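Local atomic coordinates of methylocystis parvus OBBP MbnE (Methylocystis parvus OBBP, PDB entry 5ICQ), a protein that serves as a periplasmic binding protein for methanobactin and probably delivers this copper-binding peptide to an inner-membrane transporter. Residues 63-68 against 262-267; 74-79 against 215-220; 112-117 against 129-134; 144-149 against 203-208. One frame throughout, in Å; residues are numbered along the deposited sequence.

Interaction 1. Residues 63-68 against 262-267; sequences GGRLRV and EIDLQY. With SO4 (sulfate ion), chain B.
Gly64 opens the pairing through its carbonyl, whose O accepts from Glu262 N at 3.1 Å. At Arg65 the contact passes to side chains. The chain leaves the backbone extended and then bends at chi3 (-65°), which swings the guanidinium across to Glu262. NE donates to OE2 of Glu262 at 2.9 Å, and NH2 reaches the same oxygen at a modelled 2.5 Å, a value too short to take literally. Both nitrogens of this salt bridge converge on the one oxygen OE2, and the guanidinium and carboxylate planes stand 60° apart; it is not a flat two-oxygen grip. NH1 and NH2 also donate to O4 of a sulfate, probably from the crystallisation liquor, and a water links NH1 to Asp264 OD2. A glutamine in place of Glu262 would probably leave the Arg65 guanidinium without its carboxylate mate, and freer to turn.

Leu66 carries two backbone bonds: its N donates to Glu262 O at 2.9 Å, and its O takes Asp264 N at 2.8 Å, almost straight. Arg67 turns its charged end away to Asp284 and Gly281 O. Val68 repeats the ladder, its N on Asp264 O and its O on Gln266 N at 2.8 Å, while its CG2 lies beside Ile263 CG2 at 4.2 Å on the apolar face shared with Leu66 and Leu265.

Strands 65-68 and 262-267 run parallel to within 16°. Strand 65-71 forms one edge of a four-stranded mixed sheet, and strand 262-268 separates it from antiparallel strand 237-242, whose Arg237 holds both Asp264 OD1 and the sulfate.

Interaction 2. Residues 74-79 against 215-220; sequences FDSLNP and DATLAK
Leu77 meets Thr217 first through its backbone: its N donates to Thr217 O at 2.8 Å, with the donor lying nearly on the extension of the carbonyl bond. The side chain then climbs along the same partner. CB sits 3.8 Å from Thr217 O and CG remains beside that oxygen. With CG next to the backbone N (chi1 -60°) and the second torsion extended, CD1 is carried past Thr217 to the following peptides, touching Leu218 O and Ala219 O at 3.7 Å each. The methyl therefore rests against carbonyl oxygens and not in an apolar pocket of the opposite segment.

Ser76 works beside it. Its hydroxyl points anti to the backbone N (chi1 -178°), which brings OG to Asn78 N at 3.2 Å and closes an ST turn. The same OG is a weak acceptor for Thr217 N at 3.4 Å, while Ser76 CA presents its hydrogen to Thr217 O. Away from the Ser76 hydroxyl, Leu218 CD2 packs on Asp75 O at 3.5 Å and reaches obliquely to the Phe74 ring, whose other neighbours include Val232 and Tyr267. A water adds a further link: it accepts from Asn78 ND2 at 2.9 Å and lies within bonding distance of Asp215 O and Thr217 OG1, while Asn78 OD1 accepts from Phe80 N.

Both segments are loops, their end-to-end directions 90° apart, joining the stretch after strand 65-71 to the one before strand 227-233. With one strong direct hydrogen bond, one weak one and mostly alkyl-to-carbonyl touches, the junction probably depends on the shape of the backbone; no salt bridge crosses it.

Interaction 3. Residues 112-117 against 129-134; sequences PLIAQS and FHLDPR
Ile114 O and Asp132 N form the shortest backbone bond here, 2.7 Å and nearly straight, as the first segment enters its pairing with the second. Next along, His130 O takes two donors: Gln116 N at 2.8 Å and, weakly, Ser117 N at 3.5 Å. In return His130 N gives its hydrogen to Ser117 O at 3.0 Å. Two consecutive residues, Gln116 and Ser117, thus face the single His130, the classic beta bulge, and it shifts the register of the hairpin made by strands 109-120 and 126-131. Ala115 and Leu131 form a non-hydrogen-bonded pair beside it, with Ala115 CB 3.9 Å from Phe129 CD1.

The carboxylate of Asp132 is richly supplied. OD1 accepts Arg134 N, two residues on, which makes an Asx turn, and receives Arg134 NE on its syn lone pair at 2.9 Å, in the guanidinium plane. OD2 takes Arg134 NH2 at 2.7 Å, again through the syn lone pair, so the arginine grips side-on with one nitrogen to each oxygen. A water donates both to OD2 and to Leu113 O, tying the start of the first segment to the same acid. The Gln116 side chain crosses that of Asp132 at about a right angle and sets OE1 over the carboxylate, 3.8 Å from Asp132 CG, the amide and carboxylate planes 80° apart; OE1 also touches Pro133 CD.

Interaction 4. Residues 144-149 against 203-208; sequences TAEDVL and LPKHAL
The carboxylate of Asp147 is met at both oxygens: Lys205 N comes to OD1 at 2.9 Å, nearly in line with the C-O bond, and Thr144 N reaches OD2 at 3.0 Å on its anti lone pair, the side turned from the other oxygen. Of the flat groups on the second segment, the His206 ring has Ala207 CB over one face, 3.8 Å above the plane and displaced toward the rim, while a water lies in plane at the edge, beside ND1. The same water accepts from His206 N and is modelled close to Asp147 OD1. The other ring nitrogen, NE2, is hydrogen-bonded to Asp139.

Thr144 stands at the N-cap of helix 145-158. Its OG1 accepts weakly from Glu146 N, while its own N is taken by Asp147 OD2; the two exchanges make a capping box. Asp147 thus serves two roles, closing the first turn of the helix and holding the loop that follows helix 193-198. Its CB lies 3.6 Å from Leu203 O. CG sits beside the backbone N (chi1 -63°), and with chi2 at -65° the carboxylate brings OD1 to Lys205 N. With an alanine in place of Asp147, Lys205 N would probably lose its side-chain acceptor and Thr144 N its capping partner.

Glu146 adds a charge pair one residue earlier. Its extended chain crosses that of Lys205 at about a right angle. NZ of Lys205 donates to Glu146 OE2 at 3.2 Å from the anti side, 32° out of the carboxylate plane. Short of the charged ends, the alkyl parts touch, Glu146 CG lying 3.7 Å from Lys205 CD.

Overall arrangement
The four contacts fall into two touching pairs. Interactions 3 and 4 have centres 14 Å apart and meet where Leu131 CD1 lies 3.4 Å from Ala145 N, so the hairpin strand packs on the start of the helix that follows it. Interactions 1 and 2 have centres 19 Å apart and touch through their rings, Tyr267 CD1 being 3.5 Å from Phe74 CD1. Between the pairs, interactions 2 and 4 come closest, nearest atoms about 6 Å apart, while interactions 1 and 3 stay about 15 Å apart. Along the chain, interactions 3 and 4 are nested inside interaction 2, itself inside interaction 1. The sulfate belongs to interaction 1 and probably comes from the crystallisation liquor.

Interaction 1. Residues 63-68 against 262-267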
loop_
_atom_site.group_PDB
_atom_site.type_symbol
_atom_site.label_atom_id
_atom_site.label_comp_id
_atom_site.label_asym_id
_atom_site.label_seq_id
_atom_site.Cartn_x
_atom_site.Cartn_y
_atom_site.Cartn_z
ATOM N N GLY A 63 16.903 16.737 19.674
ATOM C CA GLY A 63 17.748 16.004 20.597
ATOM C C GLY A 63 17.202 14.621 20.897
ATOM O O GLY A 63 16.071 14.273 20.561
ATOM N N GLY A 64 18.052 13.829 21.544
ATOM C CA GLY A 64 17.649 12.546 22.079
ATOM C C GLY A 64 17.792 11.406 21.086
ATOM O O GLY A 64 18.004 11.593 19.885
ATOM N N ARG A 65 17.680 10.187 21.616
ATOM C CA ARG A 65 17.747 8.971 20.818
ATOM C C ARG A 65 16.379 8.305 20.785
ATOM O O ARG A 65 15.792 8.038 21.839
ATOM C CB ARG A 65 18.782 7.997 21.386
ATOM C CG ARG A 65 18.750 6.605 20.739
ATOM C CD ARG A 65 19.855 5.673 21.277
ATOM N NE ARG A 65 21.197 6.143 20.933
ATOM C CZ ARG A 65 22.285 5.379 20.951
ATOM N NH1 ARG A 65 22.189 4.100 21.289
ATOM N NH2 ARG A 65 23.473 5.889 20.625
ATOM N N LEU A 66 15.875 8.032 19.585
ATOM C CA LEU A 66 14.667 7.221 19.437
ATOM C C LEU A 66 15.063 5.760 19.290
ATOM O O LEU A 66 15.925 5.430 18.472
ATOM C CB LEU A 66 13.852 7.655 18.218
ATOM C CG LEU A 66 12.625 6.808 17.844
ATOM C CD1 LEU A 66 11.516 6.928 18.908
ATOM C CD2 LEU A 66 12.107 7.218 16.464
ATOM N N ARG A 67 14.436 4.885 20.074
ATOM C CA ARG A 67 14.665 3.451 19.963
ATOM C C ARG A 67 13.466 2.838 19.258
ATOM O O ARG A 67 12.353 2.821 19.806
ATOM C CB ARG A 67 14.894 2.799 21.326
ATOM C CG ARG A 67 16.236 3.148 21.977
ATOM C CD ARG A 67 16.113 4.391 22.836
ATOM N NE ARG A 67 14.934 4.311 23.689
ATOM C CZ ARG A 67 14.877 3.643 24.836
ATOM N NH1 ARG A 67 15.946 3.001 25.291
ATOM N NH2 ARG A 67 13.744 3.625 25.528
ATOM N N VAL A 68 13.714 2.335 18.050
ATOM C CA VAL A 68 12.726 1.732 17.166
ATOM C C VAL A 68 12.959 0.228 17.140
ATOM O O VAL A 68 14.110 -0.228 17.108
ATOM C CB VAL A 68 12.856 2.332 15.748
ATOM C CG1 VAL A 68 12.099 1.507 14.728
ATOM C CG2 VAL A 68 12.378 3.775 15.741
ATOM N N GLU A 262 19.504 10.924 17.228
ATOM C CA GLU A 262 19.897 9.577 16.850
ATOM C C GLU A 262 18.659 8.707 16.765
ATOM O O GLU A 262 17.711 8.883 17.533
ATOM C CB GLU A 262 20.867 8.944 17.868
ATOM C CG GLU A 262 22.278 9.501 17.832
ATOM C CD GLU A 262 23.049 9.205 19.103
ATOM O OE1 GLU A 262 23.830 10.076 19.536
ATOM O OE2 GLU A 262 22.862 8.110 19.676
ATOM N N ILE A 263 18.687 7.752 15.840
ATOM C CA ILE A 263 17.627 6.761 15.699
ATOM C C ILE A 263 18.284 5.389 15.705
ATOM O O ILE A 263 19.104 5.095 14.828
ATOM C CB ILE A 263 16.820 6.943 14.409
ATOM C CG1 ILE A 263 16.228 8.357 14.349
ATOM C CG2 ILE A 263 15.728 5.854 14.336
ATOM C CD1 ILE A 263 15.746 8.743 12.974
ATOM N N ASP A 264 17.915 4.551 16.669
ATOM C CA ASP A 264 18.471 3.204 16.790
ATOM C C ASP A 264 17.396 2.202 16.392
ATOM O O ASP A 264 16.408 2.020 17.116
ATOM C CB ASP A 264 18.970 2.948 18.210
ATOM C CG ASP A 264 19.673 1.597 18.349
ATOM O OD1 ASP A 264 20.156 1.059 17.327
ATOM O OD2 ASP A 264 19.744 1.077 19.482
ATOM N N LEU A 265 17.578 1.572 15.233
ATOM C CA LEU A 265 16.626 0.596 14.709
ATOM C C LEU A 265 17.109 -0.794 15.104
ATOM O O LEU A 265 18.113 -1.276 14.574
ATOM C CB LEU A 265 16.488 0.706 13.191
ATOM C CG LEU A 265 15.924 2.035 12.666
ATOM C CD1 LEU A 265 17.047 2.992 12.289
ATOM C CD2 LEU A 265 14.987 1.820 11.487
ATOM N N GLN A 266 16.391 -1.438 16.018
ATOM C CA GLN A 266 16.760 -2.758 16.521
ATOM C C GLN A 266 15.812 -3.812 15.971
ATOM O O GLN A 266 14.594 -3.605 15.939
ATOM C CB GLN A 266 16.721 -2.806 18.047
ATOM C CG GLN A 266 17.531 -1.744 18.750
ATOM C CD GLN A 266 17.350 -1.825 20.255
ATOM O OE1 GLN A 266 16.957 -2.864 20.778
ATOM N NE2 GLN A 266 17.634 -0.733 20.953
ATOM N N TYR A 267 16.372 -4.949 15.565
ATOM C CA TYR A 267 15.611 -6.028 14.955
ATOM C C TYR A 267 15.442 -7.177 15.942
ATOM O O TYR A 267 16.365 -7.503 16.696
ATOM C CB TYR A 267 16.286 -6.509 13.663
ATOM C CG TYR A 267 15.986 -5.589 12.497
ATOM C CD1 TYR A 267 16.621 -4.354 12.376
ATOM C CD2 TYR A 267 15.048 -5.938 11.540
ATOM C CE1 TYR A 267 16.336 -3.506 11.326
ATOM C CE2 TYR A 267 14.754 -5.091 10.481
ATOM C CZ TYR A 267 15.411 -3.878 10.382
ATOM O OH TYR A 267 15.125 -3.038 9.334
HETATM S S SO4 B . 25.780 2.797 21.173
HETATM O O1 SO4 B . 26.865 3.053 20.234
HETATM O O2 SO4 B . 25.472 1.373 21.228
HETATM O O3 SO4 B . 26.157 3.244 22.512
HETATM O O4 SO4 B . 24.608 3.534 20.726
HETATM O O HOH W 1 20.018 2.344 21.848
#

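Interaction 2. Residues 74-79 against 215-220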
loop_
_atom_site.group_PDB
_atom_site.type_symbol
_atom_site.label_atom_id
_atom_site.label_comp_id
_atom_site.label_asym_id
_atom_site.label_seq_id
_atom_site.Cartn_x
_atom_site.Cartn_y
_atom_site.Cartn_z
ATOM N N PHE A 74 17.822 -8.174 8.795
ATOM C CA PHE A 74 18.279 -7.487 7.596
ATOM C C PHE A 74 19.724 -7.881 7.340
ATOM O O PHE A 74 20.460 -8.245 8.261
ATOM C CB PHE A 74 18.162 -5.957 7.734
ATOM C CG PHE A 74 19.192 -5.351 8.643
ATOM C CD1 PHE A 74 19.017 -5.370 10.020
ATOM C CD2 PHE A 74 20.341 -4.766 8.126
ATOM C CE1 PHE A 74 19.962 -4.813 10.869
ATOM C CE2 PHE A 74 21.295 -4.211 8.971
ATOM C CZ PHE A 74 21.101 -4.230 10.344
ATOM N N ASP A 75 20.137 -7.778 6.073
ATOM C CA ASP A 75 21.536 -8.027 5.737
ATOM C C ASP A 75 22.083 -7.057 4.693
ATOM O O ASP A 75 23.149 -7.326 4.119
ATOM C CB ASP A 75 21.721 -9.465 5.236
ATOM C CG ASP A 75 20.831 -9.786 4.056
ATOM O OD1 ASP A 75 20.174 -8.863 3.543
ATOM O OD2 ASP A 75 20.795 -10.960 3.633
ATOM N N SER A 76 21.402 -5.945 4.431
ATOM C CA SER A 76 21.831 -5.017 3.398
ATOM C C SER A 76 21.366 -3.615 3.754
ATOM O O SER A 76 20.324 -3.435 4.392
ATOM C CB SER A 76 21.268 -5.404 2.030
ATOM O OG SER A 76 21.732 -4.522 1.020
ATOM N N LEU A 77 22.150 -2.623 3.333
ATOM C CA LEU A 77 21.766 -1.224 3.469
ATOM C C LEU A 77 21.401 -0.608 2.123
ATOM O O LEU A 77 21.432 0.620 1.974
ATOM C CB LEU A 77 22.885 -0.433 4.150
ATOM C CG LEU A 77 23.233 -0.944 5.544
ATOM C CD1 LEU A 77 24.330 -0.108 6.198
ATOM C CD2 LEU A 77 21.984 -0.983 6.422
ATOM N N ASN A 78 21.044 -1.441 1.137
ATOM C CA ASN A 78 20.636 -0.967 -0.184
ATOM C C ASN A 78 19.163 -1.290 -0.378
ATOM O O ASN A 78 18.809 -2.452 -0.652
ATOM C CB ASN A 78 21.479 -1.608 -1.294
ATOM C CG ASN A 78 21.155 -1.049 -2.680
ATOM O OD1 ASN A 78 20.226 -0.258 -2.850
ATOM N ND2 ASN A 78 21.929 -1.473 -3.685
ATOM N N PRO A 79 18.266 -0.312 -0.245
ATOM C CA PRO A 79 16.837 -0.580 -0.425
ATOM C C PRO A 79 16.373 -0.566 -1.869
ATOM O O PRO A 79 15.177 -0.738 -2.109
ATOM C CB PRO A 79 16.173 0.563 0.365
ATOM C CG PRO A 79 17.159 1.685 0.295
ATOM C CD PRO A 79 18.532 1.054 0.252
ATOM N N ASP A 215 24.650 -6.544 -5.015
ATOM C CA ASP A 215 25.040 -7.360 -3.873
ATOM C C ASP A 215 24.338 -6.851 -2.615
ATOM O O ASP A 215 23.863 -5.712 -2.555
ATOM C CB ASP A 215 26.569 -7.319 -3.695
ATOM C CG ASP A 215 27.106 -8.387 -2.728
ATOM O OD1 ASP A 215 26.418 -9.400 -2.469
ATOM O OD2 ASP A 215 28.243 -8.210 -2.231
ATOM N N ALA A 216 24.258 -7.720 -1.609
ATOM C CA ALA A 216 23.878 -7.294 -0.266
ATOM C C ALA A 216 25.095 -6.652 0.394
ATOM O O ALA A 216 26.143 -7.292 0.527
ATOM C CB ALA A 216 23.375 -8.483 0.552
ATOM N N THR A 217 24.973 -5.386 0.780
ATOM C CA THR A 217 26.106 -4.597 1.243
ATOM C C THR A 217 25.814 -4.020 2.620
ATOM O O THR A 217 24.723 -3.507 2.863
ATOM C CB THR A 217 26.407 -3.454 0.264
ATOM O OG1 THR A 217 25.217 -2.681 0.058
ATOM C CG2 THR A 217 26.863 -4.009 -1.083
ATOM N N LEU A 218 26.799 -4.090 3.514
ATOM C CA LEU A 218 26.695 -3.459 4.820
ATOM C C LEU A 218 27.595 -2.242 4.958
ATOM O O LEU A 218 27.642 -1.647 6.039
ATOM C CB LEU A 218 27.016 -4.469 5.931
ATOM C CG LEU A 218 26.076 -5.674 5.948
ATOM C CD1 LEU A 218 26.651 -6.792 6.802
ATOM C CD2 LEU A 218 24.684 -5.261 6.434
ATOM N N ALA A 219 28.322 -1.866 3.907
ATOM C CA ALA A 219 29.069 -0.616 3.946
ATOM C C ALA A 219 28.103 0.540 4.158
ATOM O O ALA A 219 26.980 0.530 3.652
ATOM C CB ALA A 219 29.863 -0.419 2.656
ATOM N N LYS A 220 28.525 1.516 4.939
ATOM C CA LYS A 220 27.661 2.653 5.219
ATOM C C LYS A 220 27.441 3.460 3.944
ATOM O O LYS A 220 28.400 4.022 3.400
ATOM C CB LYS A 220 28.271 3.500 6.319
ATOM C CG LYS A 220 28.497 2.705 7.601
ATOM C CD LYS A 220 29.250 3.528 8.635
ATOM C CE LYS A 220 29.626 2.687 9.836
ATOM N NZ LYS A 220 30.507 3.457 10.749
HETATM O O HOH W 2 24.285 -2.991 -2.775
#

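Interaction 3. Residues 112-117 against 129-134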
loop_
_atom_site.group_PDB
_atom_site.type_symbol
_atom_site.label_atom_id
_atom_site.label_comp_id
_atom_site.label_asym_id
_atom_site.label_seq_id
_atom_site.Cartn_x
_atom_site.Cartn_y
_atom_site.Cartn_z
ATOM N N PRO A 112 8.974 20.780 -3.347
ATOM C CA PRO A 112 10.418 20.819 -3.636
ATOM C C PRO A 112 11.270 20.163 -2.556
ATOM O O PRO A 112 11.007 20.275 -1.352
ATOM C CB PRO A 112 10.724 22.320 -3.746
ATOM C CG PRO A 112 9.398 22.921 -4.256
ATOM C CD PRO A 112 8.341 22.101 -3.527
ATOM N N LEU A 113 12.314 19.473 -3.015
ATOM C CA LEU A 113 13.359 18.953 -2.143
ATOM C C LEU A 113 14.684 19.223 -2.854
ATOM O O LEU A 113 15.080 20.387 -2.978
ATOM C CB LEU A 113 13.141 17.467 -1.828
ATOM C CG LEU A 113 14.006 16.870 -0.694
ATOM C CD1 LEU A 113 14.107 17.810 0.533
ATOM C CD2 LEU A 113 13.496 15.496 -0.268
ATOM N N ILE A 114 15.356 18.189 -3.365
ATOM C CA ILE A 114 16.589 18.436 -4.116
ATOM C C ILE A 114 16.304 19.298 -5.346
ATOM O O ILE A 114 17.103 20.172 -5.709
ATOM C CB ILE A 114 17.273 17.108 -4.488
ATOM C CG1 ILE A 114 17.887 16.467 -3.245
ATOM C CG2 ILE A 114 18.362 17.334 -5.548
ATOM C CD1 ILE A 114 18.334 15.022 -3.457
ATOM N N ALA A 115 15.160 19.086 -5.999
ATOM C CA ALA A 115 14.711 20.009 -7.037
ATOM C C ALA A 115 13.964 21.165 -6.384
ATOM O O ALA A 115 12.969 20.946 -5.682
ATOM C CB ALA A 115 13.807 19.307 -8.053
ATOM N N GLN A 116 14.429 22.396 -6.622
ATOM C CA GLN A 116 13.748 23.549 -6.045
ATOM C C GLN A 116 12.515 23.960 -6.842
ATOM O O GLN A 116 11.640 24.632 -6.289
ATOM C CB GLN A 116 14.712 24.736 -5.902
ATOM C CG GLN A 116 15.056 25.466 -7.173
ATOM C CD GLN A 116 15.955 26.672 -6.908
ATOM O OE1 GLN A 116 16.686 26.707 -5.914
ATOM N NE2 GLN A 116 15.891 27.667 -7.784
ATOM N N SER A 117 12.405 23.554 -8.106
ATOM C CA SER A 117 11.207 23.837 -8.892
ATOM C C SER A 117 11.181 22.893 -10.083
ATOM O O SER A 117 12.155 22.186 -10.360
ATOM C CB SER A 117 11.156 25.305 -9.347
ATOM O OG SER A 117 12.131 25.564 -10.346
ATOM N N PHE A 129 13.569 19.324 -14.144
ATOM C CA PHE A 129 13.795 19.618 -12.736
ATOM C C PHE A 129 14.924 20.630 -12.617
ATOM O O PHE A 129 15.997 20.434 -13.195
ATOM C CB PHE A 129 14.144 18.347 -11.967
ATOM C CG PHE A 129 13.039 17.338 -11.954
ATOM C CD1 PHE A 129 12.046 17.397 -10.990
ATOM C CD2 PHE A 129 12.990 16.331 -12.904
ATOM C CE1 PHE A 129 11.007 16.455 -10.967
ATOM C CE2 PHE A 129 11.961 15.388 -12.892
ATOM C CZ PHE A 129 10.967 15.452 -11.923
ATOM N N HIS A 130 14.676 21.709 -11.879
ATOM C CA HIS A 130 15.704 22.691 -11.543
ATOM C C HIS A 130 16.253 22.345 -10.165
ATOM O O HIS A 130 15.543 22.467 -9.164
ATOM C CB HIS A 130 15.136 24.107 -11.545
ATOM C CG HIS A 130 14.798 24.632 -12.901
ATOM N ND1 HIS A 130 13.776 24.115 -13.666
ATOM C CD2 HIS A 130 15.334 25.647 -13.620
ATOM C CE1 HIS A 130 13.703 24.781 -14.805
ATOM N NE2 HIS A 130 14.633 25.720 -14.799
ATOM N N LEU A 131 17.525 21.941 -10.108
ATOM C CA LEU A 131 18.110 21.479 -8.856
ATOM C C LEU A 131 18.478 22.641 -7.945
ATOM O O LEU A 131 18.922 23.697 -8.406
ATOM C CB LEU A 131 19.354 20.631 -9.131
ATOM C CG LEU A 131 19.166 19.502 -10.144
ATOM C CD1 LEU A 131 20.456 18.711 -10.307
ATOM C CD2 LEU A 131 18.033 18.606 -9.704
ATOM N N ASP A 132 18.316 22.431 -6.643
ATOM C CA ASP A 132 18.663 23.450 -5.650
ATOM C C ASP A 132 20.179 23.521 -5.516
ATOM O O ASP A 132 20.803 22.517 -5.142
ATOM C CB ASP A 132 18.034 23.113 -4.298
ATOM C CG ASP A 132 18.052 24.290 -3.324
ATOM O OD1 ASP A 132 19.056 25.033 -3.286
ATOM O OD2 ASP A 132 17.045 24.474 -2.607
ATOM N N PRO A 133 20.809 24.671 -5.784
ATOM C CA PRO A 133 22.275 24.750 -5.677
ATOM C C PRO A 133 22.793 24.577 -4.256
ATOM O O PRO A 133 24.004 24.376 -4.078
ATOM C CB PRO A 133 22.592 26.151 -6.230
ATOM C CG PRO A 133 21.343 26.937 -6.003
ATOM C CD PRO A 133 20.201 25.962 -6.164
ATOM N N ARG A 134 21.923 24.634 -3.246
ATOM C CA ARG A 134 22.334 24.358 -1.873
ATOM C C ARG A 134 22.531 22.869 -1.598
ATOM O O ARG A 134 23.159 22.516 -0.595
ATOM C CB ARG A 134 21.291 24.905 -0.891
ATOM C CG ARG A 134 21.032 26.401 -0.974
ATOM C CD ARG A 134 19.797 26.791 -0.136
ATOM N NE ARG A 134 18.539 26.534 -0.848
ATOM C CZ ARG A 134 17.330 26.839 -0.382
ATOM N NH1 ARG A 134 17.192 27.426 0.803
ATOM N NH2 ARG A 134 16.253 26.569 -1.109
HETATM O O HOH W 3 14.593 23.052 -2.736
#

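Interaction 4. Residues 144-149 against 203-208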
loop_
_atom_site.group_PDB
_atom_site.type_symbol
_atom_site.label_atom_id
_atom_site.label_comp_id
_atom_site.label_asym_id
_atom_site.label_seq_id
_atom_site.Cartn_x
_atom_site.Cartn_y
_atom_site.Cartn_z
ATOM N N THR A 144 24.598 17.401 -8.434
ATOM C CA THR A 144 24.446 18.017 -9.755
ATOM C C THR A 144 23.587 17.128 -10.648
ATOM O O THR A 144 23.241 15.996 -10.296
ATOM C CB THR A 144 25.798 18.278 -10.433
ATOM O OG1 THR A 144 26.418 17.030 -10.760
ATOM C CG2 THR A 144 26.719 19.082 -9.509
ATOM N N ALA A 145 23.256 17.654 -11.834
ATOM C CA ALA A 145 22.476 16.877 -12.795
ATOM C C ALA A 145 23.161 15.559 -13.135
ATOM O O ALA A 145 22.485 14.560 -13.417
ATOM C CB ALA A 145 22.239 17.698 -14.064
ATOM N N GLU A 146 24.497 15.535 -13.099
ATOM C CA GLU A 146 25.239 14.300 -13.344
ATOM C C GLU A 146 24.835 13.197 -12.365
ATOM O O GLU A 146 24.742 12.027 -12.754
ATOM C CB GLU A 146 26.745 14.587 -13.268
ATOM C CG GLU A 146 27.666 13.388 -13.509
ATOM C CD GLU A 146 29.157 13.720 -13.321
ATOM O OE1 GLU A 146 29.490 14.566 -12.457
ATOM O OE2 GLU A 146 29.997 13.132 -14.042
ATOM N N ASP A 147 24.581 13.542 -11.091
ATOM C CA ASP A 147 24.136 12.530 -10.129
ATOM C C ASP A 147 22.735 12.030 -10.446
ATOM O O ASP A 147 22.442 10.843 -10.267
ATOM C CB ASP A 147 24.168 13.076 -8.698
ATOM C CG ASP A 147 25.561 13.451 -8.251
ATOM O OD1 ASP A 147 26.399 12.532 -8.142
ATOM O OD2 ASP A 147 25.815 14.656 -8.010
ATOM N N VAL A 148 21.844 12.925 -10.885
ATOM C CA VAL A 148 20.478 12.511 -11.204
ATOM C C VAL A 148 20.468 11.578 -12.407
ATOM O O VAL A 148 19.756 10.567 -12.414
ATOM C CB VAL A 148 19.586 13.742 -11.440
ATOM C CG1 VAL A 148 18.154 13.304 -11.804
ATOM C CG2 VAL A 148 19.579 14.641 -10.211
ATOM N N LEU A 149 21.246 11.905 -13.449
ATOM C CA LEU A 149 21.291 11.047 -14.634
ATOM C C LEU A 149 21.979 9.721 -14.332
ATOM O O LEU A 149 21.585 8.675 -14.865
ATOM C CB LEU A 149 22.004 11.769 -15.779
ATOM C CG LEU A 149 21.276 12.985 -16.362
ATOM C CD1 LEU A 149 22.084 13.599 -17.501
ATOM C CD2 LEU A 149 19.880 12.605 -16.840
ATOM N N LEU A 203 21.381 9.451 -5.999
ATOM C CA LEU A 203 22.524 8.703 -5.492
ATOM C C LEU A 203 23.828 9.341 -5.963
ATOM O O LEU A 203 23.871 9.937 -7.047
ATOM C CB LEU A 203 22.473 7.247 -5.964
ATOM C CG LEU A 203 21.144 6.547 -5.653
ATOM C CD1 LEU A 203 21.113 5.167 -6.270
ATOM C CD2 LEU A 203 20.908 6.470 -4.153
ATOM N N PRO A 204 24.905 9.219 -5.189
ATOM C CA PRO A 204 26.154 9.931 -5.504
ATOM C C PRO A 204 27.031 9.184 -6.511
ATOM O O PRO A 204 27.635 8.160 -6.196
ATOM C CB PRO A 204 26.837 10.051 -4.134
ATOM C CG PRO A 204 26.374 8.814 -3.390
ATOM C CD PRO A 204 24.954 8.556 -3.868
ATOM N N LYS A 205 27.138 9.748 -7.716
ATOM C CA LYS A 205 28.021 9.152 -8.719
ATOM C C LYS A 205 29.440 8.968 -8.188
ATOM O O LYS A 205 30.076 7.940 -8.446
ATOM C CB LYS A 205 28.049 10.003 -9.986
ATOM C CG LYS A 205 28.917 9.357 -11.074
ATOM C CD LYS A 205 28.832 10.091 -12.402
ATOM C CE LYS A 205 29.505 9.285 -13.507
ATOM N NZ LYS A 205 29.514 10.056 -14.784
ATOM N N HIS A 206 29.952 9.945 -7.431
ATOM C CA HIS A 206 31.333 9.884 -6.958
ATOM C C HIS A 206 31.558 8.848 -5.858
ATOM O O HIS A 206 32.717 8.601 -5.494
ATOM C CB HIS A 206 31.767 11.263 -6.453
ATOM C CG HIS A 206 31.170 11.631 -5.131
ATOM N ND1 HIS A 206 29.871 12.081 -4.997
ATOM C CD2 HIS A 206 31.693 11.616 -3.880
ATOM C CE1 HIS A 206 29.619 12.320 -3.720
ATOM N NE2 HIS A 206 30.710 12.053 -3.021
ATOM N N ALA A 207 30.499 8.232 -5.317
ATOM C CA ALA A 207 30.668 7.395 -4.137
ATOM C C ALA A 207 29.898 6.077 -4.177
ATOM O O ALA A 207 29.840 5.387 -3.151
ATOM C CB ALA A 207 30.259 8.169 -2.883
ATOM N N LEU A 208 29.294 5.703 -5.301
ATOM C CA LEU A 208 28.531 4.459 -5.394
ATOM C C LEU A 208 29.209 3.564 -6.418
ATOM O O LEU A 208 29.377 3.962 -7.575
ATOM C CB LEU A 208 27.072 4.718 -5.786
ATOM C CG LEU A 208 26.085 3.540 -5.756
ATOM C CD1 LEU A 208 24.652 4.037 -5.644
ATOM C CD2 LEU A 208 26.205 2.650 -6.988
HETATM O O HOH W 4 28.689 12.776 -7.381
#